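Local structure of multi-copper Oxidase CueO (Ochrobactrum, 6EVG) at residues 95-100 / 478-484; 172-178 / 200-206; 230-236 / 260-266. The protein oxidises lignin model compounds and lignosulfonate as a laccase-like multi-copper oxidase, using bound copper and, as is general for laccases, passing the electrons to dioxygen. The contacts are given in a common frame with arbitrary orientation. Numbering follows the deposited sequence.

Contact 1 of 3, residues 95-100 / 478-484; sequences LFVPSI and REAVKSH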
loop_
_atom_site.group_PDB
_atom_site.type_symbol
_atom_site.label_atom_id
_atom_site.label_comp_id
_atom_site.label_asym_id
_atom_site.label_seq_id
_atom_site.Cartn_x
_atom_site.Cartn_y
_atom_site.Cartn_z
ATOM N N LEU A 95 -2.112 4.869 -8.937
ATOM C CA LEU A 95 -2.163 5.828 -10.033
ATOM C C LEU A 95 -2.939 5.252 -11.190
ATOM O O LEU A 95 -2.903 4.032 -11.430
ATOM C CB LEU A 95 -0.718 6.190 -10.478
ATOM C CG LEU A 95 -0.536 7.505 -11.185
ATOM C CD1 LEU A 95 -0.829 8.673 -10.198
ATOM C CD2 LEU A 95 0.854 7.630 -11.752
ATOM N N PHE A 96 -3.700 6.104 -11.893
ATOM C CA PHE A 96 -4.481 5.613 -13.055
ATOM C C PHE A 96 -3.665 5.865 -14.323
ATOM O O PHE A 96 -3.544 7.005 -14.794
ATOM C CB PHE A 96 -5.811 6.305 -13.188
ATOM C CG PHE A 96 -6.889 5.936 -12.187
ATOM C CD1 PHE A 96 -6.637 5.370 -10.949
ATOM C CD2 PHE A 96 -8.201 6.252 -12.490
ATOM C CE1 PHE A 96 -7.688 5.095 -10.058
ATOM C CE2 PHE A 96 -9.231 5.977 -11.595
ATOM C CZ PHE A 96 -8.960 5.395 -10.399
ATOM N N VAL A 97 -3.131 4.768 -14.873
ATOM C CA VAL A 97 -2.359 4.802 -16.129
ATOM C C VAL A 97 -2.680 3.563 -16.944
ATOM O O VAL A 97 -2.950 2.499 -16.387
ATOM C CB VAL A 97 -0.829 4.890 -15.888
ATOM C CG1 VAL A 97 -0.427 6.228 -15.313
ATOM C CG2 VAL A 97 -0.290 3.723 -15.064
ATOM N N PRO A 98 -2.517 3.666 -18.259
ATOM C CA PRO A 98 -2.480 2.439 -19.062
ATOM C C PRO A 98 -1.246 1.626 -18.709
ATOM O O PRO A 98 -0.256 2.165 -18.223
ATOM C CB PRO A 98 -2.417 2.927 -20.513
ATOM C CG PRO A 98 -1.888 4.285 -20.416
ATOM C CD PRO A 98 -2.254 4.856 -19.060
ATOM N N SER A 99 -1.312 0.317 -18.979
ATOM C CA SER A 99 -0.245 -0.561 -18.516
ATOM C C SER A 99 1.111 -0.249 -19.125
ATOM O O SER A 99 2.121 -0.530 -18.490
ATOM C CB SER A 99 -0.589 -2.025 -18.742
ATOM O OG SER A 99 -0.555 -2.310 -20.154
ATOM N N ILE A 100 1.151 0.362 -20.290
ATOM C CA ILE A 100 2.445 0.713 -20.899
ATOM C C ILE A 100 3.198 1.774 -20.103
ATOM O O ILE A 100 4.375 1.991 -20.377
ATOM C CB ILE A 100 2.251 1.209 -22.355
ATOM C CG1 ILE A 100 1.360 2.423 -22.482
ATOM C CG2 ILE A 100 1.890 0.002 -23.244
ATOM C CD1 ILE A 100 1.487 3.145 -23.839
ATOM N N ARG A 478 -8.757 0.853 -17.292
ATOM C CA ARG A 478 -7.463 1.142 -17.915
ATOM C C ARG A 478 -7.030 0.005 -18.860
ATOM O O ARG A 478 -7.285 -1.165 -18.599
ATOM C CB ARG A 478 -6.412 1.360 -16.847
ATOM C CG ARG A 478 -6.549 2.750 -16.214
ATOM C CD ARG A 478 -6.017 2.697 -14.837
ATOM N NE ARG A 478 -7.046 2.365 -13.894
ATOM C CZ ARG A 478 -6.939 2.155 -12.563
ATOM N NH1 ARG A 478 -5.830 2.073 -11.866
ATOM N NH2 ARG A 478 -8.083 1.972 -11.953
ATOM N N GLU A 479 -6.376 0.392 -19.939
ATOM C CA GLU A 479 -6.000 -0.581 -20.975
ATOM C C GLU A 479 -4.733 -1.329 -20.646
ATOM O O GLU A 479 -3.707 -0.724 -20.248
ATOM C CB GLU A 479 -5.816 0.114 -22.301
ATOM C CG GLU A 479 -5.499 -0.853 -23.444
ATOM C CD GLU A 479 -5.739 -0.203 -24.772
ATOM O OE1 GLU A 479 -4.930 0.635 -25.249
ATOM O OE2 GLU A 479 -6.774 -0.515 -25.389
ATOM N N ALA A 480 -4.801 -2.659 -20.834
ATOM C CA ALA A 480 -3.646 -3.535 -20.703
ATOM C C ALA A 480 -3.494 -4.235 -22.030
ATOM O O ALA A 480 -4.334 -4.995 -22.449
ATOM C CB ALA A 480 -3.758 -4.561 -19.609
ATOM N N VAL A 481 -2.369 -3.945 -22.672
ATOM C CA VAL A 481 -1.966 -4.601 -23.917
ATOM C C VAL A 481 -1.197 -5.918 -23.584
ATOM O O VAL A 481 -0.625 -6.141 -22.521
ATOM C CB VAL A 481 -1.156 -3.644 -24.844
ATOM C CG1 VAL A 481 -2.010 -2.456 -25.271
ATOM C CG2 VAL A 481 0.149 -3.163 -24.181
ATOM N N LYS A 482 -1.091 -6.789 -24.588
ATOM C CA LYS A 482 -0.568 -8.142 -24.340
ATOM C C LYS A 482 0.950 -8.159 -23.940
ATOM O O LYS A 482 1.402 -8.975 -23.129
ATOM C CB LYS A 482 -0.791 -9.018 -25.591
ATOM C CG LYS A 482 -0.183 -10.389 -25.500
ATOM C CD LYS A 482 -0.459 -11.168 -24.199
ATOM C CE LYS A 482 0.743 -12.021 -23.762
ATOM N NZ LYS A 482 0.884 -13.247 -24.611
ATOM N N SER A 483 1.713 -7.184 -24.439
ATOM C CA SER A 483 3.098 -7.044 -24.068
ATOM C C SER A 483 3.293 -6.583 -22.647
ATOM O O SER A 483 4.362 -6.739 -22.098
ATOM C CB SER A 483 3.798 -6.000 -24.955
ATOM O OG SER A 483 3.201 -4.680 -24.912
ATOM N N HIS A 484 2.240 -5.978 -22.071
ATOM C CA HIS A 484 2.315 -5.325 -20.746
ATOM C C HIS A 484 1.024 -5.658 -19.996
ATOM O O HIS A 484 0.218 -4.797 -19.745
ATOM C CB HIS A 484 2.512 -3.813 -20.831
ATOM C CG HIS A 484 3.827 -3.331 -21.358
ATOM N ND1 HIS A 484 4.202 -3.389 -22.680
ATOM C CD2 HIS A 484 4.790 -2.625 -20.713
ATOM C CE1 HIS A 484 5.377 -2.777 -22.804
ATOM N NE2 HIS A 484 5.753 -2.288 -21.631
HETATM O O HOH W 1 -3.308 1.981 -13.685
HETATM O O HOH W 2 -1.382 -0.127 -22.107
#
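Two loops from the first and last cupredoxin-like domains of this three-domain multicopper oxidase lie alongside each other here: 95-100, which comes after strand 91-93, and the loop 478-484, between strands 469-475 and 486-490. Neither is a strand, so there is no backbone ladder, and side chains, waters and one backbone hydrogen bond join them. Arg478 buries 102 Å² against 95-100. Its side chain turns at chi3 (-91°), setting the guanidinium flat on the Phe96 ring in a cation-pi stack, with CZ 3.9 Å from the ring centroid and the planes at 17°. Phe96, with chi1 at -73°, turns one face to that charge. An arginine suits the place because stacking leaves its in-plane N-H groups usable: NH2 bonds Ser442 OG, and NH1 donates to water 1 (3.1 Å), which also accepts from Val97 N at 3.0 Å. In the middle, the backbones meet directly where Ser99 N donates to Glu479 O at 2.9 Å and 172°, and water 2 links Glu479 O to Ile100 N. At the far end, the type I turn Val481-His484, closed by His484 N to Val481 O at 2.9 Å, brings its two ends against Ser99 and Ile100. Ile100 CG2 touches Val481 CG2 at 3.7 Å. The CA-to-CB bond of His484 points toward 95-100, and Ile100 CA lies over one face of its imidazole; His484 ND1 shares a hydrogen bond with Ser483 OG (2.8 Å). Serine fits here, short enough to be buried yet carrying a donor: in the p rotamer (chi1 70°), Ser99 OG donates to His484 O at 2.6 Å.

Contact 2 of 3, residues 172-178 / 200-206; sequences PLVLQDR and GGNLIVN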
loop_
_atom_site.group_PDB
_atom_site.type_symbol
_atom_site.label_atom_id
_atom_site.label_comp_id
_atom_site.label_asym_id
_atom_site.label_seq_id
_atom_site.Cartn_x
_atom_site.Cartn_y
_atom_site.Cartn_z
ATOM N N PRO A 172 2.197 11.819 6.752
ATOM C CA PRO A 172 2.171 10.419 6.288
ATOM C C PRO A 172 2.849 9.515 7.307
ATOM O O PRO A 172 3.876 9.878 7.885
ATOM C CB PRO A 172 2.975 10.473 4.982
ATOM C CG PRO A 172 3.984 11.552 5.247
ATOM C CD PRO A 172 3.303 12.570 6.146
ATOM N N LEU A 173 2.241 8.314 7.469
ATOM C CA LEU A 173 2.773 7.287 8.371
ATOM C C LEU A 173 2.884 5.987 7.591
ATOM O O LEU A 173 1.867 5.371 7.243
ATOM C CB LEU A 173 1.863 7.041 9.580
ATOM C CG LEU A 173 1.549 8.288 10.444
ATOM C CD1 LEU A 173 0.563 7.855 11.572
ATOM C CD2 LEU A 173 2.788 8.944 11.019
ATOM N N VAL A 174 4.110 5.537 7.370
ATOM C CA VAL A 174 4.368 4.271 6.688
ATOM C C VAL A 174 4.735 3.251 7.772
ATOM O O VAL A 174 5.808 3.329 8.402
ATOM C CB VAL A 174 5.516 4.401 5.645
ATOM C CG1 VAL A 174 5.739 3.057 4.987
ATOM C CG2 VAL A 174 5.194 5.505 4.654
ATOM N N LEU A 175 3.821 2.303 7.966
ATOM C CA LEU A 175 3.950 1.293 9.017
ATOM C C LEU A 175 4.658 0.060 8.443
ATOM O O LEU A 175 4.192 -0.481 7.415
ATOM C CB LEU A 175 2.579 0.886 9.539
ATOM C CG LEU A 175 1.614 1.997 9.947
ATOM C CD1 LEU A 175 0.301 1.432 10.475
ATOM C CD2 LEU A 175 2.221 2.961 10.986
ATOM N N GLN A 176 5.731 -0.387 9.092
ATOM C CA GLN A 176 6.474 -1.561 8.639
ATOM C C GLN A 176 6.978 -2.340 9.849
ATOM O O GLN A 176 6.813 -1.931 11.007
ATOM C CB GLN A 176 7.618 -1.199 7.696
ATOM C CG GLN A 176 7.170 -0.528 6.428
ATOM C CD GLN A 176 8.308 -0.005 5.605
ATOM O OE1 GLN A 176 9.149 0.790 6.099
ATOM N NE2 GLN A 176 8.358 -0.428 4.328
ATOM N N ASP A 177 7.585 -3.490 9.599
ATOM C CA ASP A 177 8.242 -4.275 10.608
ATOM C C ASP A 177 9.583 -4.798 10.135
ATOM O O ASP A 177 9.872 -4.813 8.935
ATOM C CB ASP A 177 7.358 -5.405 11.163
ATOM C CG ASP A 177 6.958 -6.509 10.213
ATOM O OD1 ASP A 177 7.066 -6.315 8.994
ATOM O OD2 ASP A 177 6.493 -7.601 10.715
ATOM N N ARG A 178 10.435 -5.159 11.074
ATOM C CA ARG A 178 11.790 -5.563 10.803
ATOM C C ARG A 178 12.189 -6.735 11.713
ATOM O O ARG A 178 12.015 -6.692 12.928
ATOM C CB ARG A 178 12.777 -4.438 11.151
ATOM C CG ARG A 178 12.645 -3.186 10.313
ATOM C CD ARG A 178 13.011 -3.409 8.838
ATOM N NE ARG A 178 14.378 -3.837 8.715
ATOM C CZ ARG A 178 15.053 -3.786 7.565
ATOM N NH1 ARG A 178 14.463 -3.410 6.473
ATOM N NH2 ARG A 178 16.356 -4.097 7.561
ATOM N N GLY A 200 8.582 -9.456 11.474
ATOM C CA GLY A 200 9.604 -9.242 12.495
ATOM C C GLY A 200 9.059 -8.527 13.695
ATOM O O GLY A 200 8.000 -7.912 13.605
ATOM N N GLY A 201 9.804 -8.585 14.781
ATOM C CA GLY A 201 9.324 -8.024 16.071
ATOM C C GLY A 201 9.611 -6.569 16.269
ATOM O O GLY A 201 9.104 -5.971 17.216
ATOM N N ASN A 202 10.443 -5.958 15.420
ATOM C CA ASN A 202 10.735 -4.516 15.587
ATOM C C ASN A 202 9.785 -3.737 14.692
ATOM O O ASN A 202 9.903 -3.814 13.459
ATOM C CB ASN A 202 12.175 -4.228 15.189
ATOM C CG ASN A 202 13.171 -4.985 15.971
ATOM O OD1 ASN A 202 13.468 -4.656 17.103
ATOM N ND2 ASN A 202 13.746 -6.008 15.373
ATOM N N LEU A 203 8.875 -2.970 15.264
ATOM C CA LEU A 203 7.952 -2.158 14.452
ATOM C C LEU A 203 8.574 -0.816 14.171
ATOM O O LEU A 203 9.247 -0.271 15.047
ATOM C CB LEU A 203 6.629 -2.004 15.168
ATOM C CG LEU A 203 5.938 -3.281 15.648
ATOM C CD1 LEU A 203 4.545 -2.965 16.184
ATOM C CD2 LEU A 203 5.791 -4.301 14.483
ATOM N N ILE A 204 8.326 -0.312 12.975
ATOM C CA ILE A 204 8.878 0.991 12.568
ATOM C C ILE A 204 7.796 1.847 11.916
ATOM O O ILE A 204 6.843 1.336 11.324
ATOM C CB ILE A 204 10.104 0.823 11.649
ATOM C CG1 ILE A 204 9.777 -0.015 10.410
ATOM C CG2 ILE A 204 11.261 0.231 12.444
ATOM C CD1 ILE A 204 10.862 0.007 9.348
ATOM N N VAL A 205 7.984 3.165 12.048
ATOM C CA VAL A 205 7.153 4.161 11.360
ATOM C C VAL A 205 8.087 5.123 10.667
ATOM O O VAL A 205 8.999 5.685 11.264
ATOM C CB VAL A 205 6.183 4.887 12.304
ATOM C CG1 VAL A 205 5.263 5.819 11.521
ATOM C CG2 VAL A 205 5.382 3.898 13.168
ATOM N N ASN A 206 7.871 5.278 9.345
ATOM C CA ASN A 206 8.749 6.127 8.536
ATOM C C ASN A 206 10.212 5.806 8.764
ATOM O O ASN A 206 11.067 6.683 8.752
ATOM C CB ASN A 206 8.442 7.630 8.718
ATOM C CG ASN A 206 7.060 7.999 8.236
ATOM O OD1 ASN A 206 6.328 7.160 7.683
ATOM N ND2 ASN A 206 6.680 9.273 8.426
#
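Arg178, Ile204 and Asn206 bury the most surface in this antiparallel pairing of strands 172-178 and 202-205. Ile204 faces Gln176 in a hydrogen-bonded pair, with Gln176 N to Ile204 O and Ile204 N to Gln176 O both 3.0 Å; its branched side chain suits an extended backbone and reaches Arg178 CG through CD1 at 3.8 Å. Arg178 lays its aliphatic part beside Ile204, while its guanidinium leads away to Val180 O. Its carbonyl O accepts from both Asn202 N (3.0 Å) and Asn202 ND2 (3.1 Å). Where strand 202-205 ends, Asn206 turns to positive phi (50°), which asparagine tolerates well, and its amide mimics a further backbone rung: OD1 accepts from Val174 N at 2.8 Å and ND2 donates to Pro172 O at 2.9 Å. The pair belongs to a cupredoxin-like sheet, in which strand 170-178 lies between 202-205 and the parallel strand 219-226, while Leu203 and Val205 pack on strand 295-303 of the facing sheet.

Contact 3 of 3, residues 230-236 / 260-266; sequences ARNFHVR and ERLTISP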
loop_
_atom_site.group_PDB
_atom_site.type_symbol
_atom_site.label_atom_id
_atom_site.label_comp_id
_atom_site.label_asym_id
_atom_site.label_seq_id
_atom_site.Cartn_x
_atom_site.Cartn_y
_atom_site.Cartn_z
ATOM N N ALA A 230 4.189 -8.420 5.082
ATOM C CA ALA A 230 3.134 -9.405 5.431
ATOM C C ALA A 230 2.262 -9.004 6.603
ATOM O O ALA A 230 1.078 -9.340 6.614
ATOM C CB ALA A 230 3.729 -10.775 5.698
ATOM N N ARG A 231 2.834 -8.365 7.612
ATOM C CA ARG A 231 2.127 -8.043 8.843
ATOM C C ARG A 231 0.903 -7.195 8.551
ATOM O O ARG A 231 1.005 -6.189 7.827
ATOM C CB ARG A 231 3.042 -7.279 9.770
ATOM C CG ARG A 231 2.430 -6.858 11.090
ATOM C CD ARG A 231 3.426 -6.240 12.043
ATOM N NE ARG A 231 4.399 -7.177 12.553
ATOM C CZ ARG A 231 4.268 -7.901 13.670
ATOM N NH1 ARG A 231 3.158 -7.802 14.398
ATOM N NH2 ARG A 231 5.234 -8.695 14.068
ATOM N N ASN A 232 -0.231 -7.510 9.188
ATOM C CA ASN A 232 -1.398 -6.641 9.242
ATOM C C ASN A 232 -1.308 -5.801 10.508
ATOM O O ASN A 232 -0.924 -6.295 11.588
ATOM C CB ASN A 232 -2.683 -7.426 9.269
ATOM C CG ASN A 232 -2.849 -8.291 8.046
ATOM O OD1 ASN A 232 -2.678 -7.819 6.923
ATOM N ND2 ASN A 232 -3.189 -9.572 8.248
ATOM N N PHE A 233 -1.641 -4.506 10.396
ATOM C CA PHE A 233 -1.706 -3.639 11.547
ATOM C C PHE A 233 -3.151 -3.442 11.935
ATOM O O PHE A 233 -4.037 -3.403 11.088
ATOM C CB PHE A 233 -1.014 -2.288 11.264
ATOM C CG PHE A 233 0.461 -2.423 11.086
ATOM C CD1 PHE A 233 1.327 -2.478 12.134
ATOM C CD2 PHE A 233 1.010 -2.540 9.793
ATOM C CE1 PHE A 233 2.689 -2.622 11.976
ATOM C CE2 PHE A 233 2.366 -2.743 9.624
ATOM C CZ PHE A 233 3.208 -2.765 10.696
ATOM N N HIS A 234 -3.404 -3.290 13.260
ATOM C CA HIS A 234 -4.756 -3.109 13.767
ATOM C C HIS A 234 -4.600 -1.973 14.798
ATOM O O HIS A 234 -4.294 -2.258 15.971
ATOM C CB HIS A 234 -5.291 -4.402 14.396
ATOM C CG HIS A 234 -5.204 -5.602 13.521
ATOM N ND1 HIS A 234 -6.109 -5.871 12.508
ATOM C CD2 HIS A 234 -4.299 -6.603 13.515
ATOM C CE1 HIS A 234 -5.744 -7.010 11.914
ATOM N NE2 HIS A 234 -4.655 -7.477 12.518
ATOM N N VAL A 235 -4.746 -0.737 14.345
ATOM C CA VAL A 235 -4.214 0.395 15.085
ATOM C C VAL A 235 -5.259 1.139 15.878
ATOM O O VAL A 235 -6.375 1.371 15.400
ATOM C CB VAL A 235 -3.416 1.380 14.188
ATOM C CG1 VAL A 235 -2.299 0.680 13.449
ATOM C CG2 VAL A 235 -4.272 2.129 13.250
ATOM N N ARG A 236 -4.879 1.555 17.070
ATOM C CA ARG A 236 -5.702 2.449 17.896
ATOM C C ARG A 236 -4.780 3.478 18.514
ATOM O O ARG A 236 -3.566 3.284 18.589
ATOM C CB ARG A 236 -6.483 1.687 19.012
ATOM C CG ARG A 236 -5.581 1.087 20.074
ATOM C CD ARG A 236 -6.357 0.762 21.334
ATOM N NE ARG A 236 -5.552 0.106 22.326
ATOM C CZ ARG A 236 -5.726 0.172 23.627
ATOM N NH1 ARG A 236 -6.602 0.997 24.160
ATOM N NH2 ARG A 236 -4.902 -0.509 24.416
ATOM N N GLU A 260 -12.696 3.068 16.350
ATOM C CA GLU A 260 -11.791 3.015 17.508
ATOM C C GLU A 260 -10.529 2.236 17.247
ATOM O O GLU A 260 -9.532 2.428 17.975
ATOM C CB GLU A 260 -12.539 2.495 18.729
ATOM C CG GLU A 260 -13.751 3.319 19.112
ATOM C CD GLU A 260 -14.385 2.759 20.378
ATOM O OE1 GLU A 260 -15.209 1.798 20.257
ATOM O OE2 GLU A 260 -13.996 3.231 21.446
ATOM N N ARG A 261 -10.552 1.333 16.258
ATOM C CA ARG A 261 -9.362 0.551 15.899
ATOM C C ARG A 261 -9.512 0.288 14.392
ATOM O O ARG A 261 -10.612 0.087 13.917
ATOM C CB ARG A 261 -9.228 -0.736 16.699
ATOM C CG ARG A 261 -7.876 -1.429 16.435
ATOM C CD ARG A 261 -7.698 -2.651 17.208
ATOM N NE ARG A 261 -7.570 -2.441 18.655
ATOM C CZ ARG A 261 -6.415 -2.490 19.332
ATOM N NH1 ARG A 261 -5.246 -2.488 18.702
ATOM N NH2 ARG A 261 -6.426 -2.531 20.658
ATOM N N LEU A 262 -8.426 0.420 13.661
ATOM C CA LEU A 262 -8.420 0.369 12.192
ATOM C C LEU A 262 -7.461 -0.703 11.673
ATOM O O LEU A 262 -6.293 -0.685 11.994
ATOM C CB LEU A 262 -8.003 1.734 11.664
ATOM C CG LEU A 262 -7.795 1.828 10.129
ATOM C CD1 LEU A 262 -9.113 1.610 9.387
ATOM C CD2 LEU A 262 -7.263 3.211 9.812
ATOM N N THR A 263 -7.995 -1.661 10.901
ATOM C CA THR A 263 -7.128 -2.680 10.285
ATOM C C THR A 263 -6.571 -2.169 8.960
ATOM O O THR A 263 -7.357 -1.651 8.135
ATOM C CB THR A 263 -7.873 -3.996 10.079
ATOM O OG1 THR A 263 -8.211 -4.524 11.386
ATOM C CG2 THR A 263 -7.084 -5.006 9.288
ATOM N N ILE A 264 -5.281 -2.334 8.741
ATOM C CA ILE A 264 -4.623 -1.963 7.496
ATOM C C ILE A 264 -3.714 -3.099 7.106
ATOM O O ILE A 264 -2.773 -3.442 7.826
ATOM C CB ILE A 264 -3.851 -0.635 7.608
ATOM C CG1 ILE A 264 -4.601 0.452 8.362
ATOM C CG2 ILE A 264 -3.435 -0.143 6.234
ATOM C CD1 ILE A 264 -3.888 1.649 8.675
ATOM N N SER A 265 -3.977 -3.694 5.921
ATOM C CA SER A 265 -3.151 -4.786 5.405
ATOM C C SER A 265 -2.143 -4.241 4.394
ATOM O O SER A 265 -2.306 -3.095 3.916
ATOM C CB SER A 265 -4.057 -5.891 4.807
ATOM O OG SER A 265 -4.710 -5.504 3.631
ATOM N N PRO A 266 -1.130 -5.036 4.045
ATOM C CA PRO A 266 -0.090 -4.533 3.131
ATOM C C PRO A 266 -0.659 -3.998 1.832
ATOM O O PRO A 266 -1.402 -4.698 1.139
ATOM C CB PRO A 266 0.808 -5.758 2.935
ATOM C CG PRO A 266 0.690 -6.494 4.260
ATOM C CD PRO A 266 -0.767 -6.342 4.617
#
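Strands 233-236 and 262-264 run antiparallel, their axes 4.6 Å apart at closest approach and their directions 150° apart, a clear twist. Phe233 and Ile264 form one hydrogen-bonded pair (Phe233 N to Ile264 O 3.0 Å, Ile264 N to Phe233 O 2.9 Å), Val235 and Leu262 another (Val235 N to Leu262 O 2.8 Å, Leu262 N to Val235 O 2.9 Å). Between them, the non-hydrogen-bonded pair His234 and Thr263 brings the CA atoms to 4.2 Å. This is the edge of one sheet of a cupredoxin-like domain: 262-264 is one of its two outermost strands within the chain, and 282-287 flanks 233-237 on the other side. Apolar Phe233, Val235, Leu262 and Ile264 share one face; Ile264 packs on Ile224 of the facing sheet. The other face is polar, as befits its partial exposure: His234 ND1 and Thr263 OG1 share a 2.7 Å hydrogen bond, while His234 NE2 reaches Asp290. Arg261 NH1 donates to His234 O at 2.9 Å. Its NH2 comes within 3.2 Å of Arg236 NE, a crowding of like charges that Asp295 offsets through salt bridges to both arginines. Beyond the last rung and Ser265, Pro266, whose ring nitrogen has no N-H to offer, sets CG 3.7 Å from Ala230 O.

Contacts 2 and 3 are buried strand pairings within the middle domain, whereas contact 1 is a partly buried meeting of loops from the first and last domains, about 30 Å away between centres and across the middle of the chain. Regular backbone ladders carry contacts 2 and 3; contact 1 relies on a cation-pi stack, waters and single hydrogen bonds. Contacts 2 and 3 belong to different sheets that pack together, and they touch: Arg231 NE makes a 2.8 Å salt bridge to Asp177 OD2, and Leu175 CB lies 3.6 Å from Phe233 CE2. Along the chain these two follow in series, both nested inside the long excursion closed by contact 1.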